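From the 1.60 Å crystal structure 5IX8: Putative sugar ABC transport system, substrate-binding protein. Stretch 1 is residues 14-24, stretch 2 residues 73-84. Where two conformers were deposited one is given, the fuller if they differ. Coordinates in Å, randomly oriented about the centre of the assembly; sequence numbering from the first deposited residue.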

# COMPACT_ATOMS: atom_id res chain seq x y z
N GLN A 14 -22.50 -19.53 5.82
CA GLN A 14 -21.65 -20.69 5.56
C GLN A 14 -20.29 -20.50 6.24
O GLN A 14 -19.75 -19.39 6.23
CB GLN A 14 -21.43 -20.88 4.04
CG GLN A 14 -22.70 -21.04 3.18
CD GLN A 14 -22.43 -21.08 1.66
OE1 GLN A 14 -21.29 -21.28 1.21
NE2 GLN A 14 -23.48 -20.86 0.87
N PRO A 15 -19.72 -21.55 6.84
CA PRO A 15 -18.38 -21.39 7.46
C PRO A 15 -17.39 -20.86 6.44
O PRO A 15 -17.34 -21.31 5.29
CB PRO A 15 -18.02 -22.80 7.92
CG PRO A 15 -19.35 -23.49 8.11
CD PRO A 15 -20.32 -22.86 7.12
N LEU A 16 -16.60 -19.88 6.87
CA LEU A 16 -15.67 -19.20 5.98
C LEU A 16 -14.38 -18.94 6.73
O LEU A 16 -14.37 -18.20 7.72
CB LEU A 16 -16.28 -17.89 5.46
CG LEU A 16 -15.66 -17.28 4.19
CD1 LEU A 16 -16.53 -16.16 3.67
CD2 LEU A 16 -14.18 -16.79 4.39
N LYS A 17 -13.29 -19.56 6.27
CA LYS A 17 -11.98 -19.43 6.91
C LYS A 17 -11.01 -18.73 5.98
O LYS A 17 -10.92 -19.06 4.79
CB LYS A 17 -11.41 -20.81 7.28
CG LYS A 17 -12.27 -21.57 8.30
CD LYS A 17 -11.91 -23.09 8.31
CE LYS A 17 -10.56 -23.38 8.86
NZ LYS A 17 -10.47 -24.74 9.55
N LEU A 18 -10.28 -17.76 6.52
CA LEU A 18 -9.25 -17.04 5.78
C LEU A 18 -7.87 -17.34 6.33
O LEU A 18 -7.68 -17.41 7.55
CB LEU A 18 -9.46 -15.51 5.85
CG LEU A 18 -10.81 -14.94 5.42
CD1 LEU A 18 -10.90 -13.43 5.77
CD2 LEU A 18 -10.95 -15.14 3.97
N GLY A 19 -6.89 -17.45 5.44
CA GLY A 19 -5.48 -17.35 5.83
C GLY A 19 -4.91 -16.13 5.15
O GLY A 19 -5.19 -15.89 3.98
N VAL A 20 -4.10 -15.36 5.88
CA VAL A 20 -3.57 -14.07 5.42
C VAL A 20 -2.05 -14.11 5.47
O VAL A 20 -1.48 -14.43 6.52
CB VAL A 20 -4.07 -12.91 6.30
CG1 VAL A 20 -3.49 -11.55 5.81
CG2 VAL A 20 -5.60 -12.89 6.39
N THR A 21 -1.39 -13.76 4.37
CA THR A 21 0.04 -13.49 4.43
C THR A 21 0.36 -12.14 3.77
O THR A 21 -0.05 -11.88 2.64
CB THR A 21 0.86 -14.62 3.79
OG1 THR A 21 2.23 -14.25 3.79
CG2 THR A 21 0.42 -14.95 2.36
N VAL A 22 1.10 -11.30 4.49
CA VAL A 22 1.51 -10.00 3.98
C VAL A 22 3.02 -9.90 4.10
O VAL A 22 3.67 -10.78 4.65
CB VAL A 22 0.83 -8.85 4.74
CG1 VAL A 22 -0.69 -8.83 4.46
CG2 VAL A 22 1.15 -8.91 6.26
N VAL A 23 3.58 -8.80 3.57
CA VAL A 23 5.04 -8.70 3.50
C VAL A 23 5.63 -8.55 4.90
O VAL A 23 6.58 -9.26 5.27
CB VAL A 23 5.48 -7.52 2.60
CG1 VAL A 23 7.02 -7.47 2.54
CG2 VAL A 23 4.88 -7.68 1.20
N HIS A 24 5.10 -7.60 5.67
CA HIS A 24 5.65 -7.26 6.97
C HIS A 24 4.58 -6.49 7.74
O HIS A 24 3.65 -5.93 7.15
CB HIS A 24 6.96 -6.45 6.84
CG HIS A 24 6.75 -5.07 6.29
ND1 HIS A 24 6.25 -4.04 7.06
CD2 HIS A 24 6.97 -4.56 5.06
CE1 HIS A 24 6.16 -2.95 6.31
NE2 HIS A 24 6.58 -3.24 5.10
N LEU A 73 -4.61 -26.30 6.39
CA LEU A 73 -5.50 -25.77 7.41
C LEU A 73 -6.93 -25.65 6.93
O LEU A 73 -7.80 -25.26 7.71
CB LEU A 73 -5.01 -24.41 7.89
CG LEU A 73 -3.66 -24.44 8.59
CD1 LEU A 73 -3.09 -23.05 8.71
CD2 LEU A 73 -3.76 -25.11 9.96
N GLY A 74 -7.20 -25.95 5.67
CA GLY A 74 -8.57 -25.92 5.18
C GLY A 74 -9.15 -24.53 5.05
O GLY A 74 -10.36 -24.34 5.20
N VAL A 75 -8.32 -23.54 4.77
CA VAL A 75 -8.88 -22.23 4.52
C VAL A 75 -9.71 -22.25 3.23
O VAL A 75 -9.53 -23.10 2.35
CB VAL A 75 -7.78 -21.15 4.46
CG1 VAL A 75 -6.87 -21.24 5.68
CG2 VAL A 75 -7.00 -21.23 3.19
N ASP A 76 -10.64 -21.32 3.13
CA ASP A 76 -11.44 -21.14 1.92
C ASP A 76 -10.85 -20.10 0.99
O ASP A 76 -10.94 -20.25 -0.24
CB ASP A 76 -12.87 -20.75 2.31
CG ASP A 76 -13.53 -21.83 3.17
OD1 ASP A 76 -13.82 -22.91 2.61
OD2 ASP A 76 -13.75 -21.64 4.38
N TYR A 77 -10.20 -19.08 1.55
CA TYR A 77 -9.51 -18.05 0.80
C TYR A 77 -8.16 -17.80 1.43
O TYR A 77 -8.04 -17.74 2.66
CB TYR A 77 -10.27 -16.71 0.77
CG TYR A 77 -11.61 -16.85 0.13
CD1 TYR A 77 -12.71 -17.26 0.86
CD2 TYR A 77 -11.80 -16.58 -1.23
CE1 TYR A 77 -13.94 -17.43 0.27
CE2 TYR A 77 -13.04 -16.73 -1.83
CZ TYR A 77 -14.10 -17.15 -1.07
OH TYR A 77 -15.33 -17.34 -1.65
N ALA A 78 -7.17 -17.61 0.58
CA ALA A 78 -5.89 -17.05 0.98
C ALA A 78 -5.90 -15.59 0.62
O ALA A 78 -6.36 -15.23 -0.46
CB ALA A 78 -4.75 -17.77 0.24
N VAL A 79 -5.41 -14.73 1.52
CA VAL A 79 -5.30 -13.30 1.26
C VAL A 79 -3.82 -12.96 1.20
O VAL A 79 -3.08 -13.29 2.12
CB VAL A 79 -6.00 -12.48 2.37
CG1 VAL A 79 -5.84 -10.97 2.12
CG2 VAL A 79 -7.46 -12.90 2.49
N LEU A 80 -3.38 -12.33 0.10
CA LEU A 80 -1.97 -12.23 -0.23
C LEU A 80 -1.59 -10.79 -0.53
O LEU A 80 -2.17 -10.16 -1.42
CB LEU A 80 -1.66 -13.10 -1.46
CG LEU A 80 -0.28 -12.92 -2.07
CD1 LEU A 80 0.80 -13.31 -1.03
CD2 LEU A 80 -0.19 -13.74 -3.39
N SER A 81 -0.61 -10.27 0.22
CA SER A 81 0.18 -9.10 -0.18
C SER A 81 1.59 -9.61 -0.45
O SER A 81 2.28 -9.99 0.51
CB SER A 81 0.21 -8.04 0.92
OG SER A 81 -1.08 -7.57 1.25
N PRO A 82 2.05 -9.64 -1.69
CA PRO A 82 3.25 -10.42 -2.01
C PRO A 82 4.56 -9.67 -1.77
O PRO A 82 4.64 -8.45 -1.89
CB PRO A 82 3.07 -10.72 -3.51
CG PRO A 82 2.38 -9.47 -4.02
CD PRO A 82 1.42 -9.06 -2.90
N ALA A 83 5.59 -10.44 -1.46
CA ALA A 83 6.93 -9.89 -1.25
C ALA A 83 7.67 -9.59 -2.55
O ALA A 83 8.78 -9.06 -2.52
CB ALA A 83 7.76 -10.83 -0.39
N ALA A 84 7.10 -9.96 -3.68
CA ALA A 84 7.61 -9.60 -4.99
C ALA A 84 6.44 -9.66 -5.95
O ALA A 84 5.45 -10.36 -5.69
CB ALA A 84 8.69 -10.57 -5.47

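The two stretches are neighbouring parallel β-strands, joined by a regular ladder of backbone hydrogen bonds that a side-chain carboxylate extends at its N-terminal end, with about 769 Å² of surface buried between them. The two strands run in the same direction, at 21° to each other, and the bonds alternate in the manner of a parallel pair. Gly-19 N donates to Tyr-77 O (3.0 Å) and Gly-19 O accepts from Val-79 N (2.7 Å); Thr-21 then repeats the pattern two residues on, its N donating to Val-79 O (2.9 Å) and its O accepting from Ser-81 N (3.0 Å). The same carbonyls also receive CA-H...O contacts, as between Leu-18 CA and Tyr-77 O (3.4 Å) and between Ala-78 CA and Gly-19 O (3.3 Å).

At the start of the ladder Asp-76 holds the main chain of Lys-17 at two points. Its CB points toward the first stretch, and with chi1 in the m well the carboxylate meets the backbone amide, Lys-17 N donating to Asp-76 OD2 (2.8 Å). In return Asp-76 N donates to Lys-17 O (2.8 Å), and Tyr-77 N adds a weak bond to the same Lys-17 O (3.3 Å). The acidic side chain thus serves as an acceptor for a backbone amide. The long side chain of Lys-17 lies along the loop before the second strand, bringing its NZ into a weak hydrogen bond with Leu-73 O (3.3 Å). Gly-74, which follows a helix in a Schellman motif, has a positive phi that by itself favours glycine.

Side chains alternate between the two faces of the sheet. Leu-18, Val-20, Tyr-77 and Val-79 share one face, where Leu-18 CD2 packs on Tyr-77 CB (3.6 Å) and Val-20 CG2 approaches Val-79 CB (4.1 Å). Leu-16 joins this apolar cluster through CD2, 3.9 Å from Tyr-77 CD1. These branched and aromatic groups suit a buried surface, while the Tyr-77 hydroxyl is satisfied elsewhere in the structure.

The other face carries Ala-78, Thr-21 and Leu-80. Gly-19 leaves room there: an ideal CB would lie a tight 3.4 Å from Val-75 CG1. Thr-21 turns its methyl to the neighbour, CG2 lying 3.8 Å from Leu-80 CD1, and its hydroxyl bonds elsewhere. Beyond the ladder, Val-23 closes the contact with CG2 against Pro-82 O (3.2 Å) and Ala-83 CA (3.9 Å).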